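Local coordinates for protein receptor-type adenylate cyclase GRESAG 4.1 (Trypanosoma brucei, PDB 1FX2) that converts ATP to cyclic AMP and diphosphate through its magnesium-dependent class III cyclase domain, the part modelled here, and could act as a receptor for an unknown ligand, at residues V134-H139 / G174-T179; T197-V202 / M213-T218; L15-I20 / M163-E168. All coordinates share one frame; numbering follows the deposited sequence.

Contact 1: V134-H139 / G174-T179; sequences VRVGIH and GQVLMT. With SO4 (sulfate ion), chain B.
Val136 and Ile138 pair with Val176 and Met178 where two parallel strands run side by side in the central mixed sheet of the class III cyclase catalytic domain. The strand axes approach to 4.7 Å, and the parallel pattern runs from Val136 onward: Val136 N gives to Gln175 O, Leu177 N to Val136 O, Ile138 N to Leu177 O, and Thr179 N to Ile138 O. At the start, in the loop before strand 176-179, the pattern is less regular. Gly174 N reaches Val134 O at 2.8 Å from above the carbonyl plane, and the same oxygen also accepts from Gln82; Val134, Gly174 and Gln82 all line the pocket that holds a dithiothreitol molecule.

On the face that meets helix 71-87, Val136 and Val176 lie side by side, CB of the former 3.8 Å from CG2 of the latter. CD1 of Ile138 touches Val176 CG1 at 3.9 Å and, in the conformer given, Met178 CG. On the other face Arg135 has its first torsion at 56°, CG between the backbone N and the carbonyl carbon, and an extended chain carries the guanidinium away from the neighbouring strand. There NH1 binds O3 of a sulfate ion at 3.0 Å, while NE forms a salt bridge with Glu168.

At the far end the His139 ring meets Thr179 edge-on: ND1 lies 2.8 Å from OG1, with the hydroxyl in the ring plane. That hydroxyl also accepts from Ala182 N and so caps the helix that follows. With both OG1 partners in place, strand pairing and helix start are tied at one buried atom, whereas Glu168 at NE and the sulfate at NH1, itself also bound by Arg228, fix how the Arg135 guanidinium is turned.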
ATOM      1  N   VAL A 134     -19.677   3.386 -10.002  1.00  6.92           N
ATOM      2  CA  VAL A 134     -18.578   4.181 -10.610  1.00  6.34           C
ATOM      3  C   VAL A 134     -17.297   3.729  -9.911  1.00  5.58           C
ATOM      4  O   VAL A 134     -17.230   3.608  -8.681  1.00  7.16           O
ATOM      5  CB  VAL A 134     -18.827   5.634 -10.227  1.00  7.82           C
ATOM      6  CG1 VAL A 134     -17.665   6.526 -10.749  1.00  7.53           C
ATOM      7  CG2 VAL A 134     -20.116   6.125 -10.912  1.00 10.32           C
ATOM      8  N   ARG A 135     -16.311   3.385 -10.770  1.00  5.98           N
ATOM      9  CA  ARG A 135     -14.949   3.087 -10.256  1.00  4.82           C
ATOM     10  C   ARG A 135     -14.138   4.347 -10.264  1.00  5.96           C
ATOM     11  O   ARG A 135     -14.316   5.222 -11.124  1.00  6.59           O
ATOM     12  CB  ARG A 135     -14.253   2.001 -11.118  1.00  7.75           C
ATOM     13  CG  ARG A 135     -14.169   2.331 -12.565  1.00  9.02           C
ATOM     14  CD  ARG A 135     -13.170   1.277 -13.244  1.00 11.23           C
ATOM     15  NE  ARG A 135     -13.066   1.532 -14.659  1.00 13.50           N
ATOM     16  CZ  ARG A 135     -13.861   0.952 -15.530  1.00 12.43           C
ATOM     17  NH1 ARG A 135     -14.803   0.073 -15.112  1.00 12.26           N
ATOM     18  NH2 ARG A 135     -13.733   1.239 -16.841  1.00 15.52           N
ATOM     19  N   VAL A 136     -13.272   4.495  -9.242  1.00  6.33           N
ATOM     20  CA  VAL A 136     -12.484   5.729  -9.103  1.00  6.49           C
ATOM     21  C   VAL A 136     -11.047   5.389  -8.740  1.00  6.68           C
ATOM     22  O   VAL A 136     -10.811   4.475  -7.885  1.00  7.68           O
ATOM     23  CB  VAL A 136     -13.081   6.565  -7.923  1.00  6.73           C
ATOM     24  CG1 VAL A 136     -12.354   7.915  -7.760  1.00  9.00           C
ATOM     25  CG2 VAL A 136     -14.603   6.863  -8.172  1.00  8.12           C
ATOM     26  N   GLY A 137     -10.127   6.132  -9.366  1.00  5.74           N
ATOM     27  CA  GLY A 137      -8.695   5.978  -8.970  1.00  6.31           C
ATOM     28  C   GLY A 137      -8.155   7.378  -8.661  1.00  7.77           C
ATOM     29  O   GLY A 137      -8.471   8.356  -9.387  1.00  8.33           O
ATOM     30  N   ILE A 138      -7.251   7.430  -7.684  1.00  7.87           N
ATOM     31  CA  ILE A 138      -6.682   8.695  -7.245  1.00  8.18           C
ATOM     32  C   ILE A 138      -5.175   8.549  -7.078  1.00  7.72           C
ATOM     33  O   ILE A 138      -4.720   7.511  -6.541  1.00  9.10           O
ATOM     34  CB  ILE A 138      -7.226   9.130  -5.843  1.00  8.23           C
ATOM     35  CG1 ILE A 138      -8.760   9.226  -5.878  1.00  9.26           C
ATOM     36  CG2 ILE A 138      -6.635  10.534  -5.461  1.00 11.00           C
ATOM     37  CD1 ILE A 138      -9.334   9.489  -4.500  1.00  9.43           C
ATOM     38  N   HIS A 139      -4.418   9.482  -7.682  1.00  8.88           N
ATOM     39  CA  HIS A 139      -2.946   9.418  -7.460  1.00  7.61           C
ATOM     40  C   HIS A 139      -2.503  10.867  -7.357  1.00  8.44           C
ATOM     41  O   HIS A 139      -3.117  11.784  -7.889  1.00  9.30           O
ATOM     42  CB  HIS A 139      -2.271   8.730  -8.684  1.00  8.65           C
ATOM     43  CG  HIS A 139      -0.781   8.781  -8.663  1.00  8.53           C
ATOM     44  ND1 HIS A 139       0.000   8.323  -7.607  1.00  8.92           N
ATOM     45  CD2 HIS A 139       0.061   9.292  -9.597  1.00 11.69           C
ATOM     46  CE1 HIS A 139       1.269   8.552  -7.913  1.00 10.48           C
ATOM     47  NE2 HIS A 139       1.342   9.122  -9.101  1.00  9.91           N
ATOM     48  N   GLY A 174     -18.095   1.076  -7.744  1.00  6.29           N
ATOM     49  CA  GLY A 174     -18.330   1.317  -6.333  1.00  7.85           C
ATOM     50  C   GLY A 174     -17.116   1.422  -5.421  1.00  5.77           C
ATOM     51  O   GLY A 174     -17.239   1.662  -4.237  1.00  7.03           O
ATOM     52  N   GLN A 175     -15.938   1.159  -5.968  1.00  6.55           N
ATOM     53  CA  GLN A 175     -14.681   1.115  -5.222  1.00  4.92           C
ATOM     54  C   GLN A 175     -13.824   2.326  -5.623  1.00  7.01           C
ATOM     55  O   GLN A 175     -13.804   2.757  -6.777  1.00  7.13           O
ATOM     56  CB  GLN A 175     -13.953  -0.186  -5.678  1.00  6.38           C
ATOM     57  CG  GLN A 175     -12.726  -0.549  -4.750  1.00  7.30           C
ATOM     58  CD  GLN A 175     -12.174  -1.888  -5.127  1.00  6.16           C
ATOM     59  OE1 GLN A 175     -12.210  -2.285  -6.269  1.00 10.18           O
ATOM     60  NE2 GLN A 175     -11.565  -2.585  -4.164  1.00  7.61           N
ATOM     61  N   VAL A 176     -13.135   2.864  -4.610  1.00  7.04           N
ATOM     62  CA  VAL A 176     -12.206   3.986  -4.800  1.00  6.36           C
ATOM     63  C   VAL A 176     -10.830   3.511  -4.364  1.00  6.16           C
ATOM     64  O   VAL A 176     -10.641   3.042  -3.227  1.00  7.43           O
ATOM     65  CB  VAL A 176     -12.595   5.197  -3.889  1.00  7.62           C
ATOM     66  CG1 VAL A 176     -11.540   6.347  -4.064  1.00  7.98           C
ATOM     67  CG2 VAL A 176     -14.039   5.707  -4.309  1.00  9.20           C
ATOM     68  N   LEU A 177      -9.873   3.530  -5.311  1.00  7.43           N
ATOM     69  CA  LEU A 177      -8.484   3.181  -4.994  1.00  6.75           C
ATOM     70  C   LEU A 177      -7.616   4.412  -5.017  1.00  6.72           C
ATOM     71  O   LEU A 177      -7.801   5.323  -5.857  1.00  7.92           O
ATOM     72  CB  LEU A 177      -7.935   2.249  -6.091  1.00  6.39           C
ATOM     73  CG  LEU A 177      -8.692   0.895  -6.152  1.00  9.03           C
ATOM     74  CD1 LEU A 177      -8.025   0.009  -7.288  1.00 10.04           C
ATOM     75  CD2 LEU A 177      -8.727   0.121  -4.826  1.00 10.50           C
ATOM     76  N   MET A 178      -6.682   4.458  -4.085  0.50  8.30           N
ATOM     77  CA  MET A 178      -5.706   5.538  -4.017  0.50  8.82           C
ATOM     78  C   MET A 178      -4.325   4.891  -4.016  0.50  8.71           C
ATOM     79  O   MET A 178      -4.107   3.864  -3.332  0.50  8.91           O
ATOM     80  CB  MET A 178      -5.849   6.339  -2.700  0.50 15.78           C
ATOM     81  CG  MET A 178      -7.229   6.978  -2.334  0.50 19.42           C
ATOM     82  SD  MET A 178      -7.221   7.506  -0.548  0.50 18.71           S
ATOM     83  CE  MET A 178      -5.739   7.770  -0.538  0.50  4.82           C
ATOM     84  N   THR A 179      -3.372   5.491  -4.703  1.00  8.41           N
ATOM     85  CA  THR A 179      -2.009   4.951  -4.584  1.00  7.82           C
ATOM     86  C   THR A 179      -1.456   5.348  -3.222  1.00  9.11           C
ATOM     87  O   THR A 179      -1.946   6.276  -2.560  1.00  8.89           O
ATOM     88  CB  THR A 179      -1.075   5.597  -5.662  1.00  7.33           C
ATOM     89  OG1 THR A 179      -1.144   7.037  -5.455  1.00  8.24           O
ATOM     90  CG2 THR A 179      -1.613   5.265  -7.082  1.00  8.53           C
TER
HETATM   91  S   SO4 B1123     -15.644  -1.909 -18.172  1.00 17.76           S
HETATM   92  O1  SO4 B1123     -16.499  -2.671 -19.049  1.00 23.52           O
HETATM   93  O2  SO4 B1123     -15.281  -0.596 -18.717  1.00 18.92           O
HETATM   94  O3  SO4 B1123     -16.260  -1.792 -16.876  1.00 14.73           O
HETATM   95  O4  SO4 B1123     -14.398  -2.699 -17.994  1.00 27.16           O

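Contact 2: T197-V202 / M213-T218; sequences TALGDV and MYQLNT
Met213, Thr197 and Gln215 bury the most surface where strands 196-202 and 211-216 form a beta hairpin at the edge of the cyclase sheet. Thr197 and Gln215 are an antiparallel hydrogen-bonded pair: Thr197 N gives to Gln215 O at 2.9 Å, and Gln215 N returns a nearly straight bond to Thr197 O at 2.8 Å. Beside it, Ala198 and Tyr214 form a non-hydrogen-bonded pair in which the methyl of Ala198 touches ring atom CE2 of Tyr214 at 3.8 Å. On that side the second subunit, another copy of this protein, packs its Glu80 against Ala198 and its Leu83 against Tyr214.

Met213 works through backbone and side chain alike. Its carbonyl O accepts from Leu199 N, and its first torsion (chi1 -64°) sets CG anti to the carbonyl carbon, beside the backbone N, where it meets Val202 CG2 at 3.7 Å with the two side chains roughly at right angles.

CD1 of Leu199 leans on Gln215 CB at 3.9 Å. Beyond it the Gln215 chain runs extended, with CG anti to the backbone N (chi1 169°), and brings OE1 to Asn217 ND2. This bond lies in the carbonyl plane of Gln215 and close to the Asn217 amide plane, which would help set the turn of that amide. With the amide so oriented, Thr197 OG1 donates to Asn217 OD1 at 2.8 Å, in the carbonyl plane and on a lone pair.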
ATOM      1  N   THR A 197      -8.238   0.558   3.509  1.00 11.73           N
ATOM      2  CA  THR A 197      -7.847  -0.845   3.634  1.00 11.77           C
ATOM      3  C   THR A 197      -6.709  -1.074   2.658  1.00 13.33           C
ATOM      4  O   THR A 197      -6.815  -0.736   1.449  1.00 12.42           O
ATOM      5  CB  THR A 197      -8.970  -1.736   3.264  1.00 12.34           C
ATOM      6  OG1 THR A 197     -10.031  -1.524   4.217  1.00 14.91           O
ATOM      7  CG2 THR A 197      -8.490  -3.235   3.282  1.00 16.20           C
ATOM      8  N   ALA A 198      -5.537  -1.512   3.161  1.00 13.63           N
ATOM      9  CA  ALA A 198      -4.438  -1.822   2.266  1.00 12.82           C
ATOM     10  C   ALA A 198      -4.734  -3.001   1.381  1.00 13.93           C
ATOM     11  O   ALA A 198      -5.181  -4.040   1.854  1.00 15.60           O
ATOM     12  CB  ALA A 198      -3.134  -2.160   3.093  1.00 14.91           C
ATOM     13  N   LEU A 199      -4.403  -2.869   0.096  1.00 15.07           N
ATOM     14  CA  LEU A 199      -4.600  -3.951  -0.808  1.00 14.90           C
ATOM     15  C   LEU A 199      -3.221  -4.488  -1.283  1.00 19.46           C
ATOM     16  O   LEU A 199      -3.211  -5.327  -2.171  1.00 30.47           O
ATOM     17  CB  LEU A 199      -5.509  -3.513  -2.001  1.00 20.52           C
ATOM     18  CG  LEU A 199      -6.958  -3.047  -1.645  1.00 18.33           C
ATOM     19  CD1 LEU A 199      -7.762  -2.707  -2.904  1.00 21.58           C
ATOM     20  CD2 LEU A 199      -7.770  -4.022  -0.867  1.00 16.62           C
ATOM     21  N   GLY A 200      -2.112  -4.070  -0.689  1.00 20.74           N
ATOM     22  CA  GLY A 200      -0.771  -4.596  -1.077  1.00 32.08           C
ATOM     23  C   GLY A 200      -0.076  -3.842  -2.212  1.00 38.42           C
ATOM     24  O   GLY A 200      -0.049  -2.606  -2.208  1.00 35.19           O
ATOM     25  N   ASP A 201       0.341  -4.564  -3.255  1.00 23.31           N
ATOM     26  CA  ASP A 201       0.926  -3.956  -4.494  1.00 23.58           C
ATOM     27  C   ASP A 201       0.389  -4.662  -5.702  1.00 27.39           C
ATOM     28  O   ASP A 201       0.264  -5.884  -5.721  1.00 33.98           O
ATOM     29  CB  ASP A 201       2.454  -3.904  -4.658  1.00 25.31           C
ATOM     30  CG  ASP A 201       3.245  -4.369  -3.470  1.00 54.16           C
ATOM     31  OD1 ASP A 201       2.657  -4.665  -2.404  1.00 59.77           O
ATOM     32  OD2 ASP A 201       4.505  -4.435  -3.627  1.00 50.97           O
ATOM     33  N   VAL A 202       0.132  -3.889  -6.745  1.00 20.94           N
ATOM     34  CA  VAL A 202      -0.455  -4.362  -7.971  1.00 24.77           C
ATOM     35  C   VAL A 202       0.432  -3.998  -9.163  1.00 18.97           C
ATOM     36  O   VAL A 202       0.878  -2.844  -9.313  1.00 17.59           O
ATOM     37  CB  VAL A 202      -1.887  -3.696  -8.203  1.00 27.84           C
ATOM     38  CG1 VAL A 202      -2.506  -4.216  -9.440  1.00 35.20           C
ATOM     39  CG2 VAL A 202      -2.794  -3.920  -6.999  1.00 33.75           C
ATOM     40  N   MET A 213      -1.623  -0.151  -3.421  1.00 16.99           N
ATOM     41  CA  MET A 213      -2.971   0.390  -3.509  1.00 18.23           C
ATOM     42  C   MET A 213      -3.673   0.400  -2.190  1.00 14.36           C
ATOM     43  O   MET A 213      -3.489  -0.516  -1.363  1.00 14.20           O
ATOM     44  CB  MET A 213      -3.845  -0.455  -4.430  1.00 20.97           C
ATOM     45  CG  MET A 213      -3.451  -0.500  -5.795  1.00 30.73           C
ATOM     46  SD  MET A 213      -3.566   1.164  -6.432  1.00 21.18           S
ATOM     47  CE  MET A 213      -2.902   0.683  -8.055  1.00 21.04           C
ATOM     48  N   TYR A 214      -4.485   1.438  -1.964  1.00  9.98           N
ATOM     49  CA  TYR A 214      -5.285   1.543  -0.795  1.00 11.16           C
ATOM     50  C   TYR A 214      -6.730   1.730  -1.227  1.00 10.84           C
ATOM     51  O   TYR A 214      -7.016   2.584  -2.065  1.00 14.21           O
ATOM     52  CB  TYR A 214      -4.819   2.742   0.051  1.00 10.73           C
ATOM     53  CG  TYR A 214      -3.514   2.469   0.734  1.00 11.65           C
ATOM     54  CD1 TYR A 214      -2.321   2.532   0.014  1.00 13.16           C
ATOM     55  CD2 TYR A 214      -3.502   1.952   2.019  1.00 12.31           C
ATOM     56  CE1 TYR A 214      -1.139   2.042   0.571  1.00 14.07           C
ATOM     57  CE2 TYR A 214      -2.302   1.493   2.587  1.00 12.06           C
ATOM     58  CZ  TYR A 214      -1.178   1.546   1.815  1.00 12.45           C
ATOM     59  OH  TYR A 214       0.005   1.077   2.411  1.00 16.93           O
ATOM     60  N   GLN A 215      -7.611   0.991  -0.590  1.00  8.97           N
ATOM     61  CA  GLN A 215      -9.049   1.130  -0.849  1.00  8.38           C
ATOM     62  C   GLN A 215      -9.565   2.158   0.113  1.00  8.60           C
ATOM     63  O   GLN A 215      -9.448   1.989   1.348  1.00 10.46           O
ATOM     64  CB  GLN A 215      -9.681  -0.239  -0.637  1.00  9.02           C
ATOM     65  CG  GLN A 215     -11.227  -0.195  -0.605  1.00  8.48           C
ATOM     66  CD  GLN A 215     -11.775  -1.562  -0.361  1.00  8.32           C
ATOM     67  OE1 GLN A 215     -12.317  -1.880   0.757  1.00 14.54           O
ATOM     68  NE2 GLN A 215     -11.523  -2.440  -1.271  1.00  5.67           N
ATOM     69  N   LEU A 216     -10.212   3.188  -0.425  1.00  8.22           N
ATOM     70  CA  LEU A 216     -10.878   4.188   0.458  1.00  7.11           C
ATOM     71  C   LEU A 216     -12.221   3.672   0.792  1.00 10.13           C
ATOM     72  O   LEU A 216     -13.081   3.533  -0.123  1.00  9.84           O
ATOM     73  CB  LEU A 216     -10.949   5.564  -0.299  1.00  9.09           C
ATOM     74  CG  LEU A 216     -11.743   6.645   0.457  1.00  8.14           C
ATOM     75  CD1 LEU A 216     -10.815   7.157   1.593  1.00 11.80           C
ATOM     76  CD2 LEU A 216     -11.915   7.808  -0.491  1.00 13.22           C
ATOM     77  N   ASN A 217     -12.538   3.523   2.076  1.00  9.48           N
ATOM     78  CA  ASN A 217     -13.824   2.956   2.427  1.00  8.98           C
ATOM     79  C   ASN A 217     -14.755   4.165   2.513  1.00 12.60           C
ATOM     80  O   ASN A 217     -14.511   5.088   3.284  1.00 20.40           O
ATOM     81  CB  ASN A 217     -13.660   2.185   3.740  1.00 11.22           C
ATOM     82  CG  ASN A 217     -12.752   0.964   3.575  1.00 11.24           C
ATOM     83  OD1 ASN A 217     -11.736   0.733   4.329  1.00 14.88           O
ATOM     84  ND2 ASN A 217     -13.024   0.212   2.569  1.00  9.41           N
ATOM     85  N   THR A 218     -15.824   4.146   1.732  1.00 10.79           N
ATOM     86  CA  THR A 218     -16.773   5.275   1.558  1.00 12.50           C
ATOM     87  C   THR A 218     -18.106   4.819   2.174  1.00 17.90           C
ATOM     88  O   THR A 218     -18.470   5.192   3.297  1.00 14.82           O
ATOM     89  CB  THR A 218     -16.905   5.720   0.040  1.00 16.74           C
ATOM     90  OG1 THR A 218     -17.414   4.667  -0.788  1.00 15.06           O
ATOM     91  CG2 THR A 218     -15.512   6.065  -0.519  1.00 13.93           C
TER

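Contact 3: L15-I20 / M163-E168; sequences LIFTDI and MAARTE
Phe17 and Ala165 carry the packing of helix 159-169 on strand 13-20, a helix-on-sheet layer of the cyclase fold, where the two short axes run at 35° and come within 7.7 Å.

The apolar part centres on the Phe17 ring. The Ala165 methyl sits squarely over one face, 3.7 Å from the ring centroid and 1° off the normal, a CH-pi contact. Ala164 CB comes to the ring edge instead, 3.6 Å from Phe17 CD1, and its other neighbour is Leu15 CB. Phe234 meets the same ring edge-to-face. Further along, the CB atoms of Phe17 and Glu168 touch at 3.8 Å.

The polar part brings two acids together. Glu168 leaves the helix with CG anti to its backbone N (chi1 -179°) and bends at chi2, which carries its carboxylate along the strand to Asp19, a predicted magnesium ligand. While Glu168 OE1 is taken up by Arg135, Asp19 OD2 is hydrogen-bonded to Ser63. The carboxylate planes stand 70° apart, and Asp19 OD1 lies 2.5 Å from Glu168 OE2.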
ATOM      1  N   LEU A  15      -4.802  13.703  -9.159  1.00  8.85           N
ATOM      2  CA  LEU A  15      -5.740  13.406 -10.268  1.00  9.72           C
ATOM      3  C   LEU A  15      -6.690  12.314  -9.869  1.00  8.65           C
ATOM      4  O   LEU A  15      -6.325  11.363  -9.201  1.00  9.33           O
ATOM      5  CB  LEU A  15      -5.014  12.959 -11.520  1.00  9.31           C
ATOM      6  CG  LEU A  15      -4.053  14.038 -12.055  1.00 13.80           C
ATOM      7  CD1 LEU A  15      -3.165  13.460 -13.175  1.00 15.45           C
ATOM      8  CD2 LEU A  15      -4.874  15.272 -12.536  1.00 12.89           C
ATOM      9  N   ILE A  16      -7.939  12.517 -10.293  1.00  9.25           N
ATOM     10  CA  ILE A  16      -9.024  11.530 -10.035  1.00  8.49           C
ATOM     11  C   ILE A  16      -9.568  11.160 -11.398  1.00  6.43           C
ATOM     12  O   ILE A  16      -9.869  12.005 -12.246  1.00  7.95           O
ATOM     13  CB  ILE A  16     -10.177  12.190  -9.355  1.00  7.32           C
ATOM     14  CG1 ILE A  16      -9.753  12.918  -8.046  1.00 14.09           C
ATOM     15  CG2 ILE A  16     -11.200  11.124  -8.964  1.00  7.70           C
ATOM     16  CD1 ILE A  16     -10.912  13.773  -7.490  1.00 13.81           C
ATOM     17  N   PHE A  17      -9.639   9.856 -11.683  1.00  7.17           N
ATOM     18  CA  PHE A  17     -10.306   9.339 -12.877  1.00  6.12           C
ATOM     19  C   PHE A  17     -11.477   8.523 -12.429  1.00  5.53           C
ATOM     20  O   PHE A  17     -11.443   7.845 -11.404  1.00  6.45           O
ATOM     21  CB  PHE A  17      -9.357   8.407 -13.721  1.00  8.36           C
ATOM     22  CG  PHE A  17      -8.362   9.171 -14.513  1.00  8.60           C
ATOM     23  CD1 PHE A  17      -7.199   9.645 -13.926  1.00 12.02           C
ATOM     24  CD2 PHE A  17      -8.612   9.460 -15.836  1.00 10.09           C
ATOM     25  CE1 PHE A  17      -6.259  10.414 -14.653  1.00 11.68           C
ATOM     26  CE2 PHE A  17      -7.649  10.234 -16.573  1.00 10.95           C
ATOM     27  CZ  PHE A  17      -6.464  10.702 -15.957  1.00 12.19           C
ATOM     28  N   THR A  18     -12.576   8.629 -13.187  1.00  6.97           N
ATOM     29  CA  THR A  18     -13.803   7.892 -12.869  1.00  7.63           C
ATOM     30  C   THR A  18     -14.342   7.272 -14.136  1.00  9.48           C
ATOM     31  O   THR A  18     -14.187   7.793 -15.264  1.00  9.39           O
ATOM     32  CB  THR A  18     -14.916   8.771 -12.263  1.00  8.43           C
ATOM     33  OG1 THR A  18     -15.508   9.582 -13.293  1.00 10.75           O
ATOM     34  CG2 THR A  18     -14.403   9.685 -11.099  1.00 10.25           C
ATOM     35  N   ASP A  19     -15.083   6.164 -13.935  1.00  7.27           N
ATOM     36  CA  ASP A  19     -15.818   5.511 -15.043  1.00  6.03           C
ATOM     37  C   ASP A  19     -16.980   4.786 -14.516  1.00  7.20           C
ATOM     38  O   ASP A  19     -16.964   4.247 -13.349  1.00  8.51           O
ATOM     39  CB  ASP A  19     -15.009   4.395 -15.801  1.00  8.31           C
ATOM     40  CG  ASP A  19     -14.118   4.937 -16.866  1.00 16.68           C
ATOM     41  OD1 ASP A  19     -12.907   5.205 -16.630  1.00 15.82           O
ATOM     42  OD2 ASP A  19     -14.580   5.089 -17.995  1.00 11.82           O
ATOM     43  N   ILE A  20     -18.043   4.721 -15.306  1.00  6.87           N
ATOM     44  CA  ILE A  20     -19.160   3.848 -14.955  1.00  7.43           C
ATOM     45  C   ILE A  20     -18.741   2.391 -15.315  1.00  8.94           C
ATOM     46  O   ILE A  20     -18.289   2.123 -16.422  1.00 10.01           O
ATOM     47  CB  ILE A  20     -20.397   4.197 -15.777  1.00  5.57           C
ATOM     48  CG1 ILE A  20     -20.937   5.564 -15.325  1.00  8.97           C
ATOM     49  CG2 ILE A  20     -21.508   3.079 -15.561  1.00  9.37           C
ATOM     50  CD1 ILE A  20     -22.033   6.082 -16.308  1.00  9.76           C
ATOM     51  N   MET A 163      -0.432   6.963 -14.186  1.00 11.63           N
ATOM     52  CA  MET A 163      -0.653   6.080 -13.023  1.00 11.71           C
ATOM     53  C   MET A 163      -2.050   6.241 -12.460  1.00 10.55           C
ATOM     54  O   MET A 163      -2.618   5.242 -12.017  1.00  9.96           O
ATOM     55  CB  MET A 163       0.442   6.129 -11.814  1.00 17.74           C
ATOM     56  CG  MET A 163       0.642   4.615 -10.728  1.00  9.59           C
ATOM     57  SD  MET A 163       1.870   5.531  -9.707  1.00 36.89           S
ATOM     58  CE  MET A 163       1.766   5.200  -7.817  1.00 33.69           C
ATOM     59  N   ALA A 164      -2.551   7.467 -12.390  1.00 10.83           N
ATOM     60  CA  ALA A 164      -3.913   7.657 -11.873  1.00  9.74           C
ATOM     61  C   ALA A 164      -4.924   6.901 -12.715  1.00  8.37           C
ATOM     62  O   ALA A 164      -5.875   6.254 -12.158  1.00  8.59           O
ATOM     63  CB  ALA A 164      -4.302   9.183 -11.890  1.00 10.86           C
ATOM     64  N   ALA A 165      -4.752   6.975 -14.035  1.00  8.61           N
ATOM     65  CA  ALA A 165      -5.738   6.312 -14.855  1.00  7.35           C
ATOM     66  C   ALA A 165      -5.593   4.793 -14.798  1.00  8.74           C
ATOM     67  O   ALA A 165      -6.612   4.091 -14.803  1.00  9.74           O
ATOM     68  CB  ALA A 165      -5.669   6.823 -16.316  1.00  9.93           C
ATOM     69  N   ARG A 166      -4.381   4.251 -14.735  1.00 10.20           N
ATOM     70  CA  ARG A 166      -4.205   2.797 -14.666  1.00 11.55           C
ATOM     71  C   ARG A 166      -4.732   2.314 -13.301  1.00  9.81           C
ATOM     72  O   ARG A 166      -5.302   1.213 -13.220  1.00 10.59           O
ATOM     73  CB  ARG A 166      -2.693   2.478 -14.792  1.00 13.19           C
ATOM     74  CG  ARG A 166      -2.146   2.699 -16.218  1.00 20.44           C
ATOM     75  CD  ARG A 166      -2.438   1.470 -16.953  1.00 24.20           C
ATOM     76  NE  ARG A 166      -1.734   1.490 -18.223  1.00 38.05           N
ATOM     77  CZ  ARG A 166      -2.133   0.814 -19.283  1.00 27.31           C
ATOM     78  NH1 ARG A 166      -3.241   0.064 -19.233  1.00 28.80           N
ATOM     79  NH2 ARG A 166      -1.458   0.961 -20.420  1.00 41.25           N
ATOM     80  N   THR A 167      -4.558   3.120 -12.239  1.00 10.61           N
ATOM     81  CA  THR A 167      -5.069   2.757 -10.921  1.00  8.69           C
ATOM     82  C   THR A 167      -6.581   2.653 -10.957  1.00  8.15           C
ATOM     83  O   THR A 167      -7.179   1.706 -10.468  1.00 10.52           O
ATOM     84  CB  THR A 167      -4.677   3.822  -9.889  1.00 10.54           C
ATOM     85  OG1 THR A 167      -3.227   3.734  -9.705  1.00 11.19           O
ATOM     86  CG2 THR A 167      -5.314   3.590  -8.521  1.00 10.94           C
ATOM     87  N   GLU A 168      -7.251   3.657 -11.525  1.00  9.29           N
ATOM     88  CA  GLU A 168      -8.720   3.571 -11.659  1.00  8.33           C
ATOM     89  C   GLU A 168      -9.158   2.366 -12.451  1.00  9.36           C
ATOM     90  O   GLU A 168     -10.175   1.738 -12.108  1.00  9.41           O
ATOM     91  CB  GLU A 168      -9.209   4.848 -12.377  1.00  9.23           C
ATOM     92  CG  GLU A 168     -10.766   4.818 -12.520  1.00  8.72           C
ATOM     93  CD  GLU A 168     -11.264   4.634 -13.915  1.00 12.78           C
ATOM     94  OE1 GLU A 168     -10.811   3.743 -14.658  1.00 16.66           O
ATOM     95  OE2 GLU A 168     -12.149   5.318 -14.300  1.00 19.32           O
TER

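All three contacts involve one central sheet: contacts 1 and 2 pair its strands, and contact 3 lays a helix on it. Contacts 1 and 3 lie in the buried core, their centres about 6 Å apart, while contact 2 sits at the sheet edge, partly buried and next to the second subunit. Strand 134-141 lies between strands 13-20 and 176-179, probably bonding to the first through Arg135 N and Asp19 O; on the far side of strand 176-179, Met178 N probably bonds Tyr214 O of contact 2. Contact 1 is parallel pairing, contact 2 antiparallel pairing plus a threonine hydroxyl bonded to an asparagine amide, contact 3 side-chain packing with no backbone hydrogen bond across it. Glu168 of contact 3 is the salt-bridge partner of Arg135 in contact 1.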